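Local structure of FACT complex subunit POB3 (Chaetomium thermophilum var. thermophilum, 4KHB) at residues Ala6-Leu15 with Gly22-Trp33; Phe42-Gln53 with Lys64-Ile73. The protein probably acts, as a subunit of the histone chaperone FACT, in reorganizing nucleosomes during transcription, replication and repair, this chain being the N-terminal, PH-like part of the subunit. One frame throughout, in Å; residues are numbered along the deposited sequence.

Contact 1: Ala6-Leu15 with Gly22-Trp33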
loop_
_atom_site.group_PDB
_atom_site.type_symbol
_atom_site.label_atom_id
_atom_site.label_comp_id
_atom_site.label_asym_id
_atom_site.label_seq_id
_atom_site.Cartn_x
_atom_site.Cartn_y
_atom_site.Cartn_z
ATOM N N ALA H 6 -29.610 3.240 -16.266
ATOM C CA ALA H 6 -29.904 4.107 -15.137
ATOM C C ALA H 6 -28.961 3.777 -13.994
ATOM O O ALA H 6 -28.267 4.647 -13.466
ATOM C CB ALA H 6 -31.357 3.946 -14.703
ATOM N N ILE H 7 -28.955 2.501 -13.619
ATOM C CA ILE H 7 -28.053 1.970 -12.603
ATOM C C ILE H 7 -27.006 1.042 -13.207
ATOM O O ILE H 7 -27.329 0.186 -14.032
ATOM C CB ILE H 7 -28.843 1.173 -11.527
ATOM C CG1 ILE H 7 -29.400 2.098 -10.444
ATOM C CG2 ILE H 7 -27.956 0.148 -10.843
ATOM C CD1 ILE H 7 -29.022 3.549 -10.595
ATOM N N GLU H 8 -25.750 1.230 -12.812
ATOM C CA GLU H 8 -24.713 0.247 -13.093
ATOM C C GLU H 8 -24.287 -0.413 -11.793
ATOM O O GLU H 8 -23.811 0.256 -10.872
ATOM C CB GLU H 8 -23.506 0.889 -13.774
ATOM C CG GLU H 8 -23.738 1.294 -15.218
ATOM C CD GLU H 8 -23.815 0.093 -16.140
ATOM O OE1 GLU H 8 -23.348 -0.994 -15.738
ATOM O OE2 GLU H 8 -24.328 0.236 -17.268
ATOM N N SER H 9 -24.464 -1.726 -11.716
ATOM C CA SER H 9 -24.224 -2.439 -10.471
ATOM C C SER H 9 -23.057 -3.402 -10.622
ATOM O O SER H 9 -22.837 -3.965 -11.697
ATOM C CB SER H 9 -25.486 -3.184 -10.029
ATOM O OG SER H 9 -25.280 -3.839 -8.793
ATOM N N PHE H 10 -22.318 -3.594 -9.535
ATOM C CA PHE H 10 -21.161 -4.476 -9.537
ATOM C C PHE H 10 -21.161 -5.261 -8.235
ATOM O O PHE H 10 -21.338 -4.686 -7.157
ATOM C CB PHE H 10 -19.868 -3.670 -9.678
ATOM C CG PHE H 10 -19.734 -2.956 -10.994
ATOM C CD1 PHE H 10 -20.255 -1.680 -11.171
ATOM C CD2 PHE H 10 -19.092 -3.568 -12.061
ATOM C CE1 PHE H 10 -20.129 -1.025 -12.388
ATOM C CE2 PHE H 10 -18.962 -2.922 -13.277
ATOM C CZ PHE H 10 -19.480 -1.649 -13.442
ATOM N N ASP H 11 -20.969 -6.572 -8.331
ATOM C CA ASP H 11 -21.068 -7.429 -7.157
ATOM C C ASP H 11 -19.706 -7.813 -6.590
ATOM O O ASP H 11 -18.690 -7.738 -7.285
ATOM C CB ASP H 11 -21.873 -8.687 -7.496
ATOM C CG ASP H 11 -23.338 -8.552 -7.126
ATOM O OD1 ASP H 11 -23.626 -8.061 -6.014
ATOM O OD2 ASP H 11 -24.199 -8.933 -7.945
ATOM N N HIS H 12 -19.702 -8.214 -5.319
ATOM C CA HIS H 12 -18.500 -8.703 -4.644
ATOM C C HIS H 12 -17.399 -7.646 -4.558
ATOM O O HIS H 12 -16.243 -7.913 -4.892
ATOM C CB HIS H 12 -17.972 -9.981 -5.307
ATOM C CG HIS H 12 -17.169 -10.847 -4.387
ATOM N ND1 HIS H 12 -17.685 -11.377 -3.224
ATOM C CD2 HIS H 12 -15.884 -11.267 -4.454
ATOM C CE1 HIS H 12 -16.751 -12.088 -2.614
ATOM N NE2 HIS H 12 -15.649 -12.038 -3.342
ATOM N N ILE H 13 -17.759 -6.452 -4.098
ATOM C CA ILE H 13 -16.808 -5.351 -4.011
ATOM C C ILE H 13 -16.520 -4.993 -2.552
ATOM O O ILE H 13 -17.439 -4.916 -1.733
ATOM C CB ILE H 13 -17.330 -4.106 -4.763
ATOM C CG1 ILE H 13 -17.673 -4.462 -6.214
ATOM C CG2 ILE H 13 -16.317 -2.969 -4.694
ATOM C CD1 ILE H 13 -16.505 -5.028 -7.008
ATOM N N TYR H 14 -15.246 -4.780 -2.229
ATOM C CA TYR H 14 -14.853 -4.385 -0.880
ATOM C C TYR H 14 -14.647 -2.874 -0.816
ATOM O O TYR H 14 -13.979 -2.293 -1.678
ATOM C CB TYR H 14 -13.570 -5.107 -0.451
ATOM C CG TYR H 14 -13.649 -6.618 -0.476
ATOM C CD1 TYR H 14 -13.363 -7.333 -1.633
ATOM C CD2 TYR H 14 -13.991 -7.330 0.666
ATOM C CE1 TYR H 14 -13.424 -8.713 -1.653
ATOM C CE2 TYR H 14 -14.053 -8.709 0.656
ATOM C CZ TYR H 14 -13.770 -9.394 -0.506
ATOM O OH TYR H 14 -13.833 -10.769 -0.519
ATOM N N LEU H 15 -15.225 -2.240 0.199
ATOM C CA LEU H 15 -15.097 -0.797 0.364
ATOM C C LEU H 15 -14.098 -0.483 1.476
ATOM O O LEU H 15 -14.306 -0.861 2.632
ATOM C CB LEU H 15 -16.473 -0.172 0.645
ATOM C CG LEU H 15 -16.660 1.314 0.983
ATOM C CD1 LEU H 15 -16.621 1.555 2.486
ATOM C CD2 LEU H 15 -15.638 2.194 0.272
ATOM N N GLY H 22 -19.611 -6.451 -0.786
ATOM C CA GLY H 22 -20.917 -5.824 -0.842
ATOM C C GLY H 22 -21.297 -5.459 -2.261
ATOM O O GLY H 22 -20.582 -5.795 -3.205
ATOM N N LYS H 23 -22.422 -4.769 -2.418
ATOM C CA LYS H 23 -22.911 -4.415 -3.743
ATOM C C LYS H 23 -22.620 -2.952 -4.056
ATOM O O LYS H 23 -22.931 -2.062 -3.261
ATOM C CB LYS H 23 -24.411 -4.700 -3.831
ATOM C CG LYS H 23 -25.001 -4.621 -5.229
ATOM C CD LYS H 23 -26.459 -5.060 -5.201
ATOM C CE LYS H 23 -27.005 -5.301 -6.595
ATOM N NZ LYS H 23 -28.469 -5.571 -6.579
ATOM N N CYS H 24 -22.015 -2.710 -5.215
ATOM C CA CYS H 24 -21.655 -1.357 -5.621
ATOM C C CYS H 24 -22.529 -0.863 -6.769
ATOM O O CYS H 24 -22.533 -1.453 -7.850
ATOM C CB CYS H 24 -20.182 -1.307 -6.031
ATOM S SG CYS H 24 -19.524 0.360 -6.267
ATOM N N ARG H 25 -23.273 0.211 -6.531
ATOM C CA ARG H 25 -24.171 0.770 -7.539
ATOM C C ARG H 25 -23.773 2.171 -7.965
ATOM O O ARG H 25 -23.565 3.048 -7.126
ATOM C CB ARG H 25 -25.619 0.765 -7.044
ATOM C CG ARG H 25 -26.271 -0.600 -7.176
ATOM C CD ARG H 25 -27.123 -1.011 -5.995
ATOM N NE ARG H 25 -28.290 -1.766 -6.444
ATOM C CZ ARG H 25 -29.071 -2.491 -5.649
ATOM N NH1 ARG H 25 -28.792 -2.596 -4.358
ATOM N NH2 ARG H 25 -30.111 -3.137 -6.152
ATOM N N PHE H 26 -23.612 2.355 -9.274
ATOM C CA PHE H 26 -23.301 3.665 -9.828
ATOM C C PHE H 26 -24.546 4.298 -10.469
ATOM O O PHE H 26 -25.290 3.632 -11.199
ATOM C CB PHE H 26 -22.163 3.551 -10.838
ATOM C CG PHE H 26 -20.843 3.182 -10.218
ATOM C CD1 PHE H 26 -20.006 4.162 -9.706
ATOM C CD2 PHE H 26 -20.435 1.856 -10.154
ATOM C CE1 PHE H 26 -18.789 3.830 -9.135
ATOM C CE2 PHE H 26 -19.219 1.514 -9.587
ATOM C CZ PHE H 26 -18.394 2.502 -9.077
ATOM N N ALA H 27 -24.770 5.579 -10.174
ATOM C CA ALA H 27 -25.852 6.361 -10.779
ATOM C C ALA H 27 -25.329 7.737 -11.158
ATOM O O ALA H 27 -24.206 8.096 -10.805
ATOM C CB ALA H 27 -27.030 6.494 -9.832
ATOM N N GLU H 28 -26.150 8.503 -11.870
ATOM C CA GLU H 28 -25.799 9.863 -12.270
ATOM C C GLU H 28 -25.424 10.790 -11.109
ATOM O O GLU H 28 -24.568 11.662 -11.262
ATOM C CB GLU H 28 -26.932 10.485 -13.096
ATOM C CG GLU H 28 -26.589 10.682 -14.568
ATOM C CD GLU H 28 -27.759 11.192 -15.389
ATOM O OE1 GLU H 28 -28.843 11.412 -14.811
ATOM O OE2 GLU H 28 -27.594 11.376 -16.613
ATOM N N ASN H 29 -26.065 10.608 -9.957
ATOM C CA ASN H 29 -25.863 11.526 -8.835
ATOM C C ASN H 29 -24.772 11.095 -7.848
ATOM O O ASN H 29 -24.480 11.817 -6.892
ATOM C CB ASN H 29 -27.180 11.764 -8.082
ATOM C CG ASN H 29 -27.731 10.503 -7.448
ATOM O OD1 ASN H 29 -27.719 9.431 -8.051
ATOM N ND2 ASN H 29 -28.222 10.628 -6.221
ATOM N N GLY H 30 -24.178 9.923 -8.071
ATOM C CA GLY H 30 -23.104 9.447 -7.211
ATOM C C GLY H 30 -23.065 7.937 -7.049
ATOM O O GLY H 30 -23.646 7.211 -7.858
ATOM N N LEU H 31 -22.368 7.456 -6.018
ATOM C CA LEU H 31 -22.241 6.010 -5.821
ATOM C C LEU H 31 -22.671 5.564 -4.426
ATOM O O LEU H 31 -22.541 6.307 -3.448
ATOM C CB LEU H 31 -20.834 5.504 -6.200
ATOM C CG LEU H 31 -19.733 4.954 -5.270
ATOM C CD1 LEU H 31 -19.337 5.932 -4.187
ATOM C CD2 LEU H 31 -20.058 3.586 -4.665
ATOM N N GLY H 32 -23.177 4.336 -4.352
ATOM C CA GLY H 32 -23.570 3.749 -3.089
ATOM C C GLY H 32 -23.049 2.334 -2.972
ATOM O O GLY H 32 -23.050 1.567 -3.940
ATOM N N TRP H 33 -22.620 1.985 -1.766
ATOM C CA TRP H 33 -22.126 0.653 -1.470
ATOM C C TRP H 33 -22.888 0.093 -0.279
ATOM O O TRP H 33 -23.123 0.800 0.705
ATOM C CB TRP H 33 -20.624 0.690 -1.192
ATOM C CG TRP H 33 -20.040 -0.651 -0.906
ATOM C CD1 TRP H 33 -19.595 -1.568 -1.813
ATOM C CD2 TRP H 33 -19.811 -1.218 0.387
ATOM N NE1 TRP H 33 -19.115 -2.681 -1.161
ATOM C CE2 TRP H 33 -19.235 -2.489 0.191
ATOM C CE3 TRP H 33 -20.042 -0.777 1.693
ATOM C CZ2 TRP H 33 -18.886 -3.322 1.256
ATOM C CZ3 TRP H 33 -19.695 -1.602 2.745
ATOM C CH2 TRP H 33 -19.123 -2.859 2.522
HETATM O O HOH W 1 -28.838 6.866 -12.632
#
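Glu8 and Phe26 pair through two backbone hydrogen bonds, Glu8 N to Phe26 O at 2.9 Å and the nearly straight Phe26 N to Glu8 O, and Phe10 pairs likewise with Cys24. Strands 8-11 and 22-27 run antiparallel, 163° between their directions. Past Asp11 the chain turns at His12, the register slips by one in a beta bulge, and Ile13 N bonds to Gly22 O at 3.0 Å. Ile13 O is gripped twice, weakly by Gly22 N and, at 2.9 Å, by Trp33 NE1; the oxygen lies close to the indole plane, while NE1 approaches it from above the carbonyl plane.

Apolar contacts gather on the side of Phe10, Cys24 and Phe26. The Phe10 and Phe26 rings meet obliquely, planes at 81°, with Phe10 CE1 3.7 Å from Phe26 CD2; Ile13 CG1 rests on Cys24 CB. Further along, Leu15 CB sits over the Trp33 six-membered ring, 3.6 Å from its centroid, a CH-pi contact. A valine in place of Trp33 would probably cost Ile13 O the stronger of the two bonds described and strip Leu15 CB of the ring face beneath it.

On the opposite side polar side chains predominate, though Ile7 CD1 packs on Ala27 CB. Lys23, extended from a CG anti to the backbone N (chi1 -169°), passes Ser9, its CE within 3.2 Å of Ser9 OG.

The strand pair is therefore amphipathic: Glu8, Phe10 and Phe26 face helix 83-92, where Leu86 and Ile89 cover them and Arg85 adds a salt bridge to Glu8 and a cation-pi contact to Phe10.

Contact 2: Phe42-Gln53 with Lys64-Ile73; sequences FTLDVSNIGGAQ and KILQRTSGVI
Asn48 reaches across to the loop at Gln67-Thr69. From CB the chain runs with CG anti to the backbone N (chi1 -155°), bringing CG to 3.7 Å from Thr69 OG1. There the amide divides. OD1 takes the Thr69 N-H in its carbonyl plane, on a lone pair, at 2.9 Å (165° at the hydrogen), and also receives a weak, bent bond from Arg68 N. ND2 donates within the amide plane to Thr69 OG1 at 3.0 Å. With both ends held, the amide is fixed against a flip. The Gln67 side chain passes at a slant, its OE1 3.5 Å from Asn48 ND2, the two amide planes 46° apart.

Ser47 O lies at the edge of the Arg68 guanidinium, near its plane, and Ile49 O over one face. Apolar side chains close the inner side: Leu44 CD2 and Ile65 CG2 meet tip to tip at 3.8 Å, and Phe42 CZ touches Ile73 CD1 at 3.5 Å. At the far end Gln53 and Lys64 run side by side, OE1 3.7 Å from Lys64 CD, while Lys64 NZ goes on to a salt bridge with Glu119.

Gly50 N bonds to Leu66 O at 2.8 Å and Gly51 N more weakly to the same oxygen: a classic beta bulge, at the open end of the hairpin of strands 51-56 and 61-66 in this PH-like domain, where the first enters and the second leaves.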
loop_
_atom_site.group_PDB
_atom_site.type_symbol
_atom_site.label_atom_id
_atom_site.label_comp_id
_atom_site.label_asym_id
_atom_site.label_seq_id
_atom_site.Cartn_x
_atom_site.Cartn_y
_atom_site.Cartn_z
ATOM N N PHE H 42 -22.647 3.065 2.468
ATOM C CA PHE H 42 -21.823 4.239 2.193
ATOM C C PHE H 42 -22.343 4.965 0.956
ATOM O O PHE H 42 -22.813 4.332 0.006
ATOM C CB PHE H 42 -20.366 3.821 1.976
ATOM C CG PHE H 42 -19.498 4.906 1.403
ATOM C CD1 PHE H 42 -18.912 5.848 2.237
ATOM C CD2 PHE H 42 -19.246 4.971 0.036
ATOM C CE1 PHE H 42 -18.104 6.847 1.722
ATOM C CE2 PHE H 42 -18.437 5.969 -0.485
ATOM C CZ PHE H 42 -17.867 6.906 0.361
ATOM N N THR H 43 -22.268 6.295 0.977
ATOM C CA THR H 43 -22.754 7.116 -0.125
ATOM C C THR H 43 -21.726 8.199 -0.468
ATOM O O THR H 43 -21.057 8.734 0.420
ATOM C CB THR H 43 -24.117 7.767 0.225
ATOM O OG1 THR H 43 -25.116 6.751 0.389
ATOM C CG2 THR H 43 -24.566 8.741 -0.860
ATOM N N LEU H 44 -21.611 8.521 -1.754
ATOM C CA LEU H 44 -20.729 9.589 -2.218
ATOM C C LEU H 44 -21.405 10.374 -3.334
ATOM O O LEU H 44 -21.711 9.823 -4.393
ATOM C CB LEU H 44 -19.397 9.012 -2.703
ATOM C CG LEU H 44 -18.379 9.971 -3.328
ATOM C CD1 LEU H 44 -17.866 10.965 -2.302
ATOM C CD2 LEU H 44 -17.223 9.197 -3.940
ATOM N N ASP H 45 -21.629 11.663 -3.093
ATOM C CA ASP H 45 -22.325 12.515 -4.050
ATOM C C ASP H 45 -21.401 12.887 -5.206
ATOM O O ASP H 45 -20.190 13.038 -5.020
ATOM C CB ASP H 45 -22.848 13.772 -3.346
ATOM C CG ASP H 45 -23.821 14.557 -4.201
ATOM O OD1 ASP H 45 -25.019 14.194 -4.222
ATOM O OD2 ASP H 45 -23.392 15.537 -4.846
ATOM N N VAL H 46 -21.981 13.015 -6.398
ATOM C CA VAL H 46 -21.237 13.331 -7.617
ATOM C C VAL H 46 -20.421 14.623 -7.494
ATOM O O VAL H 46 -19.365 14.773 -8.114
ATOM C CB VAL H 46 -22.193 13.393 -8.841
ATOM C CG1 VAL H 46 -23.312 14.397 -8.599
ATOM C CG2 VAL H 46 -21.438 13.724 -10.120
ATOM N N SER H 47 -20.905 15.542 -6.665
ATOM C CA SER H 47 -20.240 16.823 -6.469
ATOM C C SER H 47 -18.871 16.697 -5.793
ATOM O O SER H 47 -18.039 17.599 -5.909
ATOM C CB SER H 47 -21.154 17.773 -5.690
ATOM O OG SER H 47 -21.435 17.269 -4.401
ATOM N N ASN H 48 -18.634 15.589 -5.093
ATOM C CA ASN H 48 -17.325 15.348 -4.482
ATOM C C ASN H 48 -16.516 14.255 -5.181
ATOM O O ASN H 48 -15.667 13.616 -4.560
ATOM C CB ASN H 48 -17.456 15.021 -2.990
ATOM C CG ASN H 48 -16.197 15.358 -2.201
ATOM O OD1 ASN H 48 -15.301 16.041 -2.697
ATOM N ND2 ASN H 48 -16.130 14.882 -0.966
ATOM N N ILE H 49 -16.785 14.029 -6.463
ATOM C CA ILE H 49 -15.984 13.084 -7.234
ATOM C C ILE H 49 -15.040 13.860 -8.154
ATOM O O ILE H 49 -15.466 14.429 -9.163
ATOM C CB ILE H 49 -16.868 12.098 -8.042
ATOM C CG1 ILE H 49 -17.692 11.224 -7.091
ATOM C CG2 ILE H 49 -16.014 11.225 -8.948
ATOM C CD1 ILE H 49 -18.601 10.224 -7.787
ATOM N N GLY H 50 -13.760 13.885 -7.791
ATOM C CA GLY H 50 -12.770 14.678 -8.501
ATOM C C GLY H 50 -11.861 13.898 -9.432
ATOM O O GLY H 50 -11.297 14.465 -10.377
ATOM N N GLY H 51 -11.712 12.602 -9.172
ATOM C CA GLY H 51 -10.838 11.770 -9.980
ATOM C C GLY H 51 -10.914 10.295 -9.632
ATOM O O GLY H 51 -11.470 9.920 -8.597
ATOM N N ALA H 52 -10.350 9.454 -10.495
ATOM C CA ALA H 52 -10.431 8.010 -10.307
ATOM C C ALA H 52 -9.250 7.276 -10.933
ATOM O O ALA H 52 -8.810 7.612 -12.035
ATOM C CB ALA H 52 -11.741 7.479 -10.869
ATOM N N GLN H 53 -8.755 6.258 -10.234
ATOM C CA GLN H 53 -7.633 5.464 -10.723
ATOM C C GLN H 53 -7.983 3.980 -10.762
ATOM O O GLN H 53 -8.693 3.473 -9.890
ATOM C CB GLN H 53 -6.387 5.681 -9.854
ATOM C CG GLN H 53 -5.843 7.105 -9.861
ATOM C CD GLN H 53 -4.698 7.290 -8.881
ATOM O OE1 GLN H 53 -4.316 6.357 -8.173
ATOM N NE2 GLN H 53 -4.143 8.494 -8.838
ATOM N N LYS H 64 -9.921 3.542 -7.324
ATOM C CA LYS H 64 -9.621 4.492 -6.261
ATOM C C LYS H 64 -10.251 5.827 -6.608
ATOM O O LYS H 64 -9.911 6.431 -7.628
ATOM C CB LYS H 64 -8.107 4.644 -6.083
ATOM C CG LYS H 64 -7.692 5.512 -4.906
ATOM C CD LYS H 64 -6.259 5.994 -5.066
ATOM C CE LYS H 64 -5.275 4.853 -4.876
ATOM N NZ LYS H 64 -4.007 5.302 -4.236
ATOM N N ILE H 65 -11.165 6.294 -5.762
ATOM C CA ILE H 65 -11.851 7.552 -6.030
ATOM C C ILE H 65 -11.258 8.694 -5.219
ATOM O O ILE H 65 -11.151 8.620 -3.990
ATOM C CB ILE H 65 -13.370 7.453 -5.765
ATOM C CG1 ILE H 65 -14.011 6.443 -6.720
ATOM C CG2 ILE H 65 -14.037 8.804 -5.960
ATOM C CD1 ILE H 65 -15.465 6.126 -6.410
ATOM N N LEU H 66 -10.870 9.747 -5.932
ATOM C CA LEU H 66 -10.291 10.935 -5.330
ATOM C C LEU H 66 -11.374 11.995 -5.176
ATOM O O LEU H 66 -11.969 12.436 -6.163
ATOM C CB LEU H 66 -9.148 11.447 -6.211
ATOM C CG LEU H 66 -8.169 10.350 -6.641
ATOM C CD1 LEU H 66 -7.288 10.792 -7.798
ATOM C CD2 LEU H 66 -7.321 9.913 -5.461
ATOM N N GLN H 67 -11.630 12.394 -3.934
ATOM C CA GLN H 67 -12.643 13.403 -3.629
ATOM C C GLN H 67 -12.162 14.806 -4.006
ATOM O O GLN H 67 -10.956 15.039 -4.117
ATOM C CB GLN H 67 -13.022 13.337 -2.144
ATOM C CG GLN H 67 -13.797 12.076 -1.742
ATOM C CD GLN H 67 -13.963 11.942 -0.238
ATOM O OE1 GLN H 67 -13.634 12.855 0.519
ATOM N NE2 GLN H 67 -14.462 10.793 0.203
ATOM N N ARG H 68 -13.099 15.730 -4.218
ATOM C CA ARG H 68 -12.747 17.128 -4.466
ATOM C C ARG H 68 -12.155 17.698 -3.188
ATOM O O ARG H 68 -11.191 18.460 -3.220
ATOM C CB ARG H 68 -13.974 17.948 -4.865
ATOM C CG ARG H 68 -14.683 17.507 -6.135
ATOM C CD ARG H 68 -14.968 18.706 -7.021
ATOM N NE ARG H 68 -15.602 18.338 -8.284
ATOM C CZ ARG H 68 -15.078 18.577 -9.481
ATOM N NH1 ARG H 68 -13.903 19.185 -9.581
ATOM N NH2 ARG H 68 -15.727 18.210 -10.577
ATOM N N THR H 69 -12.757 17.327 -2.062
ATOM C CA THR H 69 -12.147 17.535 -0.753
ATOM C C THR H 69 -11.062 16.477 -0.592
ATOM O O THR H 69 -10.969 15.562 -1.407
ATOM C CB THR H 69 -13.186 17.403 0.382
ATOM O OG1 THR H 69 -13.718 16.071 0.406
ATOM C CG2 THR H 69 -14.328 18.390 0.174
ATOM N N SER H 70 -10.245 16.574 0.451
ATOM C CA SER H 70 -9.132 15.636 0.577
ATOM C C SER H 70 -9.622 14.283 1.092
ATOM O O SER H 70 -10.169 14.192 2.196
ATOM C CB SER H 70 -8.043 16.201 1.492
ATOM O OG SER H 70 -6.880 15.391 1.459
ATOM N N GLY H 71 -9.433 13.237 0.289
ATOM C CA GLY H 71 -9.832 11.897 0.691
ATOM C C GLY H 71 -9.792 10.869 -0.428
ATOM O O GLY H 71 -9.916 11.216 -1.605
ATOM N N VAL H 72 -9.622 9.600 -0.058
ATOM C CA VAL H 72 -9.651 8.503 -1.026
ATOM C C VAL H 72 -10.678 7.424 -0.671
ATOM O O VAL H 72 -10.806 7.032 0.491
ATOM C CB VAL H 72 -8.255 7.852 -1.222
ATOM C CG1 VAL H 72 -7.331 8.784 -1.979
ATOM C CG2 VAL H 72 -7.646 7.471 0.117
ATOM N N ILE H 73 -11.410 6.959 -1.680
ATOM C CA ILE H 73 -12.341 5.848 -1.507
ATOM C C ILE H 73 -11.820 4.671 -2.322
ATOM O O ILE H 73 -11.657 4.773 -3.541
ATOM C CB ILE H 73 -13.761 6.218 -1.983
ATOM C CG1 ILE H 73 -14.274 7.435 -1.212
ATOM C CG2 ILE H 73 -14.713 5.041 -1.790
ATOM C CD1 ILE H 73 -14.376 7.207 0.289
#

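Overall arrangement
Contact 1 closes along the chain before contact 2 opens, and their centres lie about 14 Å apart within the N-terminal PH-like domain. Strand 30-35 of the first and strand 42-45 of the second are neighbours in the antiparallel sheet, joined by a probable hydrogen bond from Phe42 N to Trp33 O, with another from Val46 N to Asn29 O just past the strand ends. The other sheet links them too: strand 13-15 lies beside strand 72-78, and Leu15 packs on Ile73. By turning a corner at His12, segment 6-15 serves both sheets, while segment 42-53 passes from one to the other, consistent with the two-sheet PH-like fold; helix 83-92 packs against side chains of both contacts.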